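Local atomic coordinates of toxin protein (Yersinia entomophaga, PDB entry 6AQK), a protein that is a toxin domain, the C-terminal part of RHS2, that probably transfers ADP-ribose from NAD to a target molecule. Residues F120-G126 with S197-L201; V156-M162 with Y214-Y220. One frame throughout, in Å; residues are numbered along the deposited sequence.

How the contacts relate
Along the chain the segments alternate: 120-126, 156-162, 197-201, 214-220, so the two contacts cross along the chain, their centres about 13 Å apart. Both reach the same mixed five-stranded sheet. Contact 1 lays the end of helix 115-124 against the end of strand 192-200; contact 2 joins the start of strand 161-167 to the loop that leads into strand 220-226, the strand lying between 161-167 and 192-200 in the sheet. They touch directly where Arg219 NE approaches Leu201 O at 2.7 Å, probably a hydrogen bond, and the Tyr220 ring of contact 2 packs on helix 115-124. Together they tie helix and loop to one end of the sheet in this probable ADP-ribosyltransferase domain.

Contact 1 (F120-G126 with S197-L201)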
ATOM      1  N   PHE A 120     -17.061  -6.169   3.597  1.00 39.58           N
ATOM      2  CA  PHE A 120     -17.253  -5.592   4.908  1.00 35.78           C
ATOM      3  C   PHE A 120     -17.855  -4.230   4.734  1.00 35.24           C
ATOM      4  O   PHE A 120     -18.787  -3.885   5.455  1.00 35.33           O
ATOM      5  CB  PHE A 120     -15.944  -5.564   5.703  1.00 37.62           C
ATOM      6  CG  PHE A 120     -16.095  -4.943   7.064  1.00 36.49           C
ATOM      7  CD1 PHE A 120     -16.625  -5.715   8.115  1.00 36.53           C
ATOM      8  CD2 PHE A 120     -15.710  -3.614   7.317  1.00 36.70           C
ATOM      9  CE1 PHE A 120     -16.807  -5.152   9.398  1.00 39.54           C
ATOM     10  CE2 PHE A 120     -15.860  -3.057   8.623  1.00 34.06           C
ATOM     11  CZ  PHE A 120     -16.417  -3.850   9.650  1.00 33.90           C
ATOM     12  N   ILE A 121     -17.342  -3.440   3.780  1.00 33.01           N
ATOM     13  CA  ILE A 121     -17.901  -2.108   3.494  1.00 39.30           C
ATOM     14  C   ILE A 121     -19.366  -2.204   3.086  1.00 41.37           C
ATOM     15  O   ILE A 121     -20.224  -1.475   3.638  1.00 43.55           O
ATOM     16  CB  ILE A 121     -17.115  -1.376   2.364  1.00 38.22           C
ATOM     17  CG1 ILE A 121     -15.725  -0.991   2.915  1.00 43.08           C
ATOM     18  CG2 ILE A 121     -17.866  -0.159   1.852  1.00 38.41           C
ATOM     19  CD1 ILE A 121     -14.744  -0.384   1.904  1.00 39.01           C
ATOM     20  N   ASN A 122     -19.640  -3.060   2.116  1.00 45.00           N
ATOM     21  CA  ASN A 122     -21.037  -3.326   1.707  1.00 48.69           C
ATOM     22  C   ASN A 122     -21.952  -3.694   2.864  1.00 46.62           C
ATOM     23  O   ASN A 122     -23.040  -3.171   2.915  1.00 50.45           O
ATOM     24  CB  ASN A 122     -21.140  -4.378   0.591  1.00 48.46           C
ATOM     25  CG  ASN A 122     -20.636  -3.830  -0.769  1.00 56.63           C
ATOM     26  OD1 ASN A 122     -20.665  -2.615  -1.037  1.00 58.90           O
ATOM     27  ND2 ASN A 122     -20.136  -4.723  -1.603  1.00 65.15           N
ATOM     28  N   GLU A 123     -21.522  -4.555   3.776  1.00 45.16           N
ATOM     29  CA  GLU A 123     -22.382  -4.931   4.906  1.00 49.82           C
ATOM     30  C   GLU A 123     -22.534  -3.823   5.960  1.00 51.53           C
ATOM     31  O   GLU A 123     -23.517  -3.825   6.710  1.00 48.03           O
ATOM     32  CB  GLU A 123     -21.860  -6.167   5.607  1.00 48.57           C
ATOM     33  CG  GLU A 123     -21.732  -7.421   4.733  1.00 59.34           C
ATOM     34  CD  GLU A 123     -20.868  -8.510   5.373  1.00 66.35           C
ATOM     35  OE1 GLU A 123     -20.468  -8.336   6.549  1.00 69.85           O
ATOM     36  OE2 GLU A 123     -20.589  -9.552   4.704  1.00 70.91           O
ATOM     37  N   SER A 124     -21.562  -2.908   6.044  1.00 44.35           N
ATOM     38  CA  SER A 124     -21.432  -1.980   7.164  1.00 42.30           C
ATOM     39  C   SER A 124     -21.949  -0.593   6.906  1.00 42.04           C
ATOM     40  O   SER A 124     -22.415   0.131   7.834  1.00 41.93           O
ATOM     41  CB  SER A 124     -19.913  -1.818   7.515  1.00 44.37           C
ATOM     42  OG  SER A 124     -19.383  -2.990   8.129  1.00 46.39           O
ATOM     43  N   GLU A 125     -21.664  -0.134   5.698  1.00 42.68           N
ATOM     44  CA  GLU A 125     -22.085   1.180   5.185  1.00 47.03           C
ATOM     45  C   GLU A 125     -23.390   1.709   5.756  1.00 45.17           C
ATOM     46  O   GLU A 125     -24.379   1.022   5.663  1.00 46.08           O
ATOM     47  CB  GLU A 125     -22.382   0.988   3.698  1.00 54.26           C
ATOM     48  CG  GLU A 125     -21.496   1.771   2.831  1.00 61.39           C
ATOM     49  CD  GLU A 125     -21.621   1.347   1.403  1.00 58.14           C
ATOM     50  OE1 GLU A 125     -22.498   0.507   1.055  1.00 55.74           O
ATOM     51  OE2 GLU A 125     -20.797   1.865   0.643  1.00 73.62           O
ATOM     52  N   GLY A 126     -23.383   2.913   6.316  1.00 44.74           N
ATOM     53  CA  GLY A 126     -24.597   3.566   6.791  1.00 49.44           C
ATOM     54  C   GLY A 126     -25.186   3.048   8.092  1.00 51.40           C
ATOM     55  O   GLY A 126     -26.231   3.513   8.511  1.00 51.92           O
ATOM     56  N   SER A 197      -8.369  -7.574  12.014  1.00 31.13           N
ATOM     57  CA  SER A 197      -9.661  -6.962  12.393  1.00 31.10           C
ATOM     58  C   SER A 197     -10.083  -5.936  11.364  1.00 31.59           C
ATOM     59  O   SER A 197      -9.206  -5.163  10.861  1.00 30.95           O
ATOM     60  CB  SER A 197      -9.496  -6.215  13.719  1.00 32.00           C
ATOM     61  OG  SER A 197     -10.791  -5.846  14.085  1.00 39.18           O
ATOM     62  N   LEU A 198     -11.381  -5.871  11.064  1.00 30.86           N
ATOM     63  CA  LEU A 198     -11.954  -4.755  10.296  1.00 30.49           C
ATOM     64  C   LEU A 198     -12.917  -4.083  11.208  1.00 33.95           C
ATOM     65  O   LEU A 198     -13.667  -4.791  11.924  1.00 33.96           O
ATOM     66  CB  LEU A 198     -12.698  -5.209   9.089  1.00 30.50           C
ATOM     67  CG  LEU A 198     -11.907  -6.159   8.225  1.00 34.73           C
ATOM     68  CD1 LEU A 198     -12.854  -6.640   7.146  1.00 35.57           C
ATOM     69  CD2 LEU A 198     -10.629  -5.473   7.711  1.00 35.44           C
ATOM     70  N   GLN A 199     -12.846  -2.759  11.258  1.00 30.85           N
ATOM     71  CA  GLN A 199     -13.820  -1.935  12.042  1.00 32.51           C
ATOM     72  C   GLN A 199     -14.531  -0.908  11.197  1.00 34.21           C
ATOM     73  O   GLN A 199     -13.922  -0.226  10.344  1.00 33.35           O
ATOM     74  CB  GLN A 199     -13.173  -1.133  13.136  1.00 31.05           C
ATOM     75  CG  GLN A 199     -12.323  -1.912  14.094  1.00 48.11           C
ATOM     76  CD  GLN A 199     -11.674  -1.009  15.177  1.00 43.57           C
ATOM     77  OE1 GLN A 199     -10.647  -1.367  15.657  1.00 51.44           O
ATOM     78  NE2 GLN A 199     -12.318   0.182  15.552  1.00 53.11           N
ATOM     79  N   TYR A 200     -15.810  -0.715  11.501  1.00 30.85           N
ATOM     80  CA  TYR A 200     -16.603   0.314  10.872  1.00 33.69           C
ATOM     81  C   TYR A 200     -16.921   1.397  11.899  1.00 38.27           C
ATOM     82  O   TYR A 200     -17.263   1.125  13.060  1.00 34.08           O
ATOM     83  CB  TYR A 200     -17.924  -0.263  10.314  1.00 38.51           C
ATOM     84  CG  TYR A 200     -18.944   0.796  10.011  1.00 35.14           C
ATOM     85  CD1 TYR A 200     -18.766   1.692   8.939  1.00 36.54           C
ATOM     86  CD2 TYR A 200     -20.073   0.953  10.815  1.00 38.04           C
ATOM     87  CE1 TYR A 200     -19.721   2.680   8.646  1.00 41.58           C
ATOM     88  CE2 TYR A 200     -21.016   1.933  10.540  1.00 43.49           C
ATOM     89  CZ  TYR A 200     -20.857   2.785   9.471  1.00 41.16           C
ATOM     90  OH  TYR A 200     -21.783   3.744   9.237  1.00 42.05           O
ATOM     91  N   LEU A 201     -16.853   2.614  11.429  1.00 31.75           N
ATOM     92  CA  LEU A 201     -17.011   3.796  12.270  1.00 35.04           C
ATOM     93  C   LEU A 201     -18.057   4.682  11.637  1.00 35.23           C
ATOM     94  O   LEU A 201     -17.818   5.368  10.601  1.00 35.39           O
ATOM     95  CB  LEU A 201     -15.671   4.532  12.438  1.00 36.87           C
ATOM     96  CG  LEU A 201     -14.534   3.892  13.274  1.00 35.79           C
ATOM     97  CD1 LEU A 201     -13.257   4.707  13.104  1.00 33.87           C
ATOM     98  CD2 LEU A 201     -14.858   3.699  14.752  1.00 40.95           C
TER
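The Phe120 ring is sandwiched between Leu198 and a serine of its own helix. Leu198 CB stands over the centre of one face, 3.7 Å from the centroid of the Phe120 ring and only 7° off the normal, a CH-pi contact; Ser124 OG lies over the opposite face. At the edge, in the ring plane, is the backbone N of Tyr200, 3.7 Å from Phe120 CZ. Over one face of the Tyr200 ring, offset toward the rim, sits Ser124 O, 3.5 Å from Tyr200 CZ. With CG anti to the backbone N (chi1 179°), the Phe120 ring leaves the helix toward the strand and slides past Leu198 in the opposite direction. Phe120 CB makes its own apolar contact, 3.6 Å from Leu198 CD1. This is helix-on-sheet packing: the axes of helix 120-124 and strand 197-200 come within 9.5 Å, their directions 33° apart, and Phe120 also touches Lys133 and Tyr220 on the strands that flank 192-200. Ser124 is held by a 2.9 Å hydrogen bond from its OG to Phe120 O, arriving above the carbonyl plane, while its CB rests 3.7 Å from Tyr200 CG. Tyr200 lies beside the helix end, where Glu125 leaves helical geometry, and its OH is hydrogen-bonded to Lys127 O.

Contact 2 (V156-M162 with Y214-Y220); sequences VSGKTIM and YGTSHRY
The His218 ring is edged by backbone carbonyls of 156-162 and carries much of the contact. Its CB lies 3.9 Å from Thr160 O. From there chi1 of -47° sets CG beside the backbone N and swings the ring toward Lys159. ND1 donates to Lys159 O at 2.7 Å, a nearly straight bond (163° at the hydrogen) lying in the carbonyl plane and close to the ring plane. CE1, next round the ring, meets Val156 O edge-on at 3.2 Å, with Ser157 O obliquely placed nearby. His218 NE2 comes to 3.6 Å from Met162 SD, and CD2 also borders this sulfur. Met162 CB sits over the centre of one face of the His218 ring, 3° off the normal, in a CH-pi contact; a water lies over the centre of the opposite face. That water donates to Tyr214 O and accepts from Ser217 N; its link across to Ser157 O is unusually short and therefore less certain. Bent at its last torsion, the Met162 chain packs CE 3.9 Å from Tyr214 CD1, and SD stands obliquely to the same ring, a Met-aromatic contact. Beyond the histidine, Thr160 O accepts from both Arg219 N and Tyr220 N. Arg219 folds back to grip Thr216 O end-on with NH1 and NH2, its NE turned to Leu201 O. Met162 N then donates to Tyr220 O at 2.9 Å, and Ile161 pairs with Tyr220 in a parallel beta bridge, the start of the pairing between neighbouring strands 161-167 and 220-226 of the mixed sheet.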
ATOM      1  N   VAL A 156      -2.800  11.055   5.726  1.00 31.80           N
ATOM      2  CA  VAL A 156      -3.508   9.939   6.346  1.00 28.77           C
ATOM      3  C   VAL A 156      -4.883  10.355   6.894  1.00 31.59           C
ATOM      4  O   VAL A 156      -5.893   9.634   6.745  1.00 28.50           O
ATOM      5  CB  VAL A 156      -2.670   9.402   7.502  1.00 28.76           C
ATOM      6  CG1 VAL A 156      -3.433   8.332   8.247  1.00 27.84           C
ATOM      7  CG2 VAL A 156      -1.341   8.870   6.974  1.00 32.97           C
ATOM      8  N   SER A 157      -4.902  11.477   7.622  1.00 32.48           N
ATOM      9  CA  SER A 157      -6.037  11.791   8.506  1.00 33.34           C
ATOM     10  C   SER A 157      -7.378  12.047   7.829  1.00 32.92           C
ATOM     11  O   SER A 157      -8.410  11.848   8.479  1.00 35.31           O
ATOM     12  CB  SER A 157      -5.697  13.006   9.424  1.00 38.38           C
ATOM     13  OG  SER A 157      -5.592  14.126   8.573  1.00 37.88           O
ATOM     14  N   GLY A 158      -7.372  12.459   6.563  1.00 29.44           N
ATOM     15  CA  GLY A 158      -8.599  12.689   5.876  1.00 32.10           C
ATOM     16  C   GLY A 158      -9.125  11.547   5.024  1.00 36.50           C
ATOM     17  O   GLY A 158     -10.146  11.714   4.412  1.00 38.52           O
ATOM     18  N   LYS A 159      -8.423  10.394   4.984  1.00 32.23           N
ATOM     19  CA  LYS A 159      -8.797   9.250   4.156  1.00 28.29           C
ATOM     20  C   LYS A 159      -9.895   8.431   4.754  1.00 32.93           C
ATOM     21  O   LYS A 159      -9.972   8.278   5.977  1.00 31.96           O
ATOM     22  CB  LYS A 159      -7.578   8.337   3.930  1.00 27.68           C
ATOM     23  CG  LYS A 159      -6.458   9.043   3.240  1.00 29.40           C
ATOM     24  CD  LYS A 159      -6.667   9.027   1.775  1.00 34.45           C
ATOM     25  CE  LYS A 159      -5.443   9.549   0.989  1.00 38.64           C
ATOM     26  NZ  LYS A 159      -5.288  10.977   1.316  1.00 41.95           N
ATOM     27  N   THR A 160     -10.711   7.859   3.881  1.00 29.80           N
ATOM     28  CA  THR A 160     -11.852   7.080   4.310  1.00 31.38           C
ATOM     29  C   THR A 160     -11.441   5.818   5.079  1.00 30.19           C
ATOM     30  O   THR A 160     -12.144   5.378   6.023  1.00 28.10           O
ATOM     31  CB  THR A 160     -12.798   6.787   3.121  1.00 32.60           C
ATOM     32  OG1 THR A 160     -13.172   8.028   2.517  1.00 31.39           O
ATOM     33  CG2 THR A 160     -14.055   6.031   3.547  1.00 34.15           C
ATOM     34  N   ILE A 161     -10.346   5.195   4.653  1.00 28.60           N
ATOM     35  CA  ILE A 161      -9.881   3.940   5.246  1.00 30.30           C
ATOM     36  C   ILE A 161      -8.521   4.225   5.878  1.00 29.75           C
ATOM     37  O   ILE A 161      -7.650   4.877   5.290  1.00 27.83           O
ATOM     38  CB  ILE A 161      -9.743   2.848   4.157  1.00 29.59           C
ATOM     39  CG1 ILE A 161     -11.121   2.624   3.522  1.00 31.65           C
ATOM     40  CG2 ILE A 161      -9.171   1.544   4.722  1.00 32.09           C
ATOM     41  CD1 ILE A 161     -11.133   1.900   2.216  1.00 33.88           C
ATOM     42  N   MET A 162      -8.326   3.737   7.089  1.00 29.60           N
ATOM     43  CA  MET A 162      -7.025   3.818   7.709  1.00 29.22           C
ATOM     44  C   MET A 162      -6.582   2.414   8.117  1.00 28.90           C
ATOM     45  O   MET A 162      -7.333   1.667   8.740  1.00 25.83           O
ATOM     46  CB  MET A 162      -6.986   4.714   8.944  1.00 28.07           C
ATOM     47  CG  MET A 162      -5.581   4.949   9.474  1.00 29.79           C
ATOM     48  SD  MET A 162      -5.474   5.774  11.118  1.00 31.07           S
ATOM     49  CE  MET A 162      -5.732   4.337  12.106  1.00 30.18           C
ATOM     50  N   TYR A 214      -6.879  10.560  15.858  1.00 38.46           N
ATOM     51  CA  TYR A 214      -7.358   9.816  14.674  1.00 37.68           C
ATOM     52  C   TYR A 214      -8.414  10.541  13.823  1.00 40.10           C
ATOM     53  O   TYR A 214      -8.812  10.059  12.779  1.00 36.77           O
ATOM     54  CB  TYR A 214      -7.855   8.478  15.135  1.00 35.16           C
ATOM     55  CG  TYR A 214      -6.722   7.567  15.628  1.00 36.32           C
ATOM     56  CD1 TYR A 214      -5.705   7.128  14.763  1.00 35.71           C
ATOM     57  CD2 TYR A 214      -6.660   7.147  16.975  1.00 36.55           C
ATOM     58  CE1 TYR A 214      -4.660   6.322  15.238  1.00 37.14           C
ATOM     59  CE2 TYR A 214      -5.647   6.315  17.439  1.00 42.46           C
ATOM     60  CZ  TYR A 214      -4.640   5.909  16.559  1.00 38.73           C
ATOM     61  OH  TYR A 214      -3.624   5.096  17.020  1.00 39.66           O
ATOM     62  N   GLY A 215      -8.858  11.722  14.267  1.00 39.22           N
ATOM     63  CA  GLY A 215      -9.875  12.440  13.582  1.00 37.69           C
ATOM     64  C   GLY A 215     -11.217  11.742  13.557  1.00 33.41           C
ATOM     65  O   GLY A 215     -11.517  10.823  14.332  1.00 39.89           O
ATOM     66  N   THR A 216     -12.017  12.235  12.639  1.00 35.92           N
ATOM     67  CA  THR A 216     -13.350  11.776  12.404  1.00 40.04           C
ATOM     68  C   THR A 216     -13.619  11.487  10.928  1.00 41.88           C
ATOM     69  O   THR A 216     -14.770  11.274  10.552  1.00 38.97           O
ATOM     70  CB  THR A 216     -14.356  12.843  12.893  1.00 43.95           C
ATOM     71  OG1 THR A 216     -14.152  14.067  12.152  1.00 38.73           O
ATOM     72  CG2 THR A 216     -14.158  13.053  14.373  1.00 45.47           C
ATOM     73  N   SER A 217     -12.571  11.400  10.090  1.00 38.04           N
ATOM     74  CA  SER A 217     -12.795  11.124   8.701  1.00 32.01           C
ATOM     75  C   SER A 217     -12.718   9.660   8.272  1.00 34.97           C
ATOM     76  O   SER A 217     -13.216   9.335   7.209  1.00 33.77           O
ATOM     77  CB  SER A 217     -11.819  11.939   7.878  1.00 36.58           C
ATOM     78  OG  SER A 217     -11.770  13.263   8.286  1.00 39.80           O
ATOM     79  N   HIS A 218     -12.148   8.748   9.097  1.00 30.63           N
ATOM     80  CA  HIS A 218     -12.082   7.338   8.704  1.00 31.23           C
ATOM     81  C   HIS A 218     -13.449   6.664   8.963  1.00 36.54           C
ATOM     82  O   HIS A 218     -13.956   6.654  10.066  1.00 36.96           O
ATOM     83  CB  HIS A 218     -10.991   6.597   9.524  1.00 31.62           C
ATOM     84  CG  HIS A 218      -9.694   7.327   9.604  1.00 29.88           C
ATOM     85  ND1 HIS A 218      -9.100   7.892   8.495  1.00 31.32           N
ATOM     86  CD2 HIS A 218      -8.871   7.600  10.652  1.00 30.08           C
ATOM     87  CE1 HIS A 218      -7.980   8.488   8.854  1.00 30.89           C
ATOM     88  NE2 HIS A 218      -7.822   8.341  10.162  1.00 31.96           N
ATOM     89  N   ARG A 219     -14.008   6.032   7.965  1.00 30.39           N
ATOM     90  CA  ARG A 219     -15.155   5.135   8.162  1.00 32.14           C
ATOM     91  C   ARG A 219     -14.732   3.695   8.416  1.00 36.41           C
ATOM     92  O   ARG A 219     -15.522   2.905   8.930  1.00 34.74           O
ATOM     93  CB  ARG A 219     -16.159   5.246   6.960  1.00 33.53           C
ATOM     94  CG  ARG A 219     -16.567   6.694   6.617  1.00 36.62           C
ATOM     95  CD  ARG A 219     -17.666   7.229   7.559  1.00 35.80           C
ATOM     96  NE  ARG A 219     -17.333   7.407   8.976  1.00 37.39           N
ATOM     97  CZ  ARG A 219     -16.690   8.470   9.493  1.00 35.90           C
ATOM     98  NH1 ARG A 219     -16.417   8.508  10.785  1.00 38.86           N
ATOM     99  NH2 ARG A 219     -16.259   9.487   8.737  1.00 39.93           N
ATOM    100  N   TYR A 220     -13.531   3.304   7.991  1.00 29.46           N
ATOM    101  CA  TYR A 220     -13.068   1.924   8.103  1.00 32.62           C
ATOM    102  C   TYR A 220     -11.611   1.883   8.604  1.00 32.81           C
ATOM    103  O   TYR A 220     -10.771   2.664   8.156  1.00 29.92           O
ATOM    104  CB  TYR A 220     -13.111   1.177   6.755  1.00 33.33           C
ATOM    105  CG  TYR A 220     -14.511   1.117   6.289  1.00 34.73           C
ATOM    106  CD1 TYR A 220     -15.365   0.178   6.826  1.00 40.20           C
ATOM    107  CD2 TYR A 220     -15.024   2.083   5.438  1.00 38.92           C
ATOM    108  CE1 TYR A 220     -16.700   0.151   6.481  1.00 41.39           C
ATOM    109  CE2 TYR A 220     -16.385   2.100   5.080  1.00 37.42           C
ATOM    110  CZ  TYR A 220     -17.212   1.113   5.632  1.00 45.07           C
ATOM    111  OH  TYR A 220     -18.572   1.031   5.356  1.00 44.98           O
TER
HETATM  112  O   HOH W   1      -9.852  10.968  10.351  1.00 38.37           O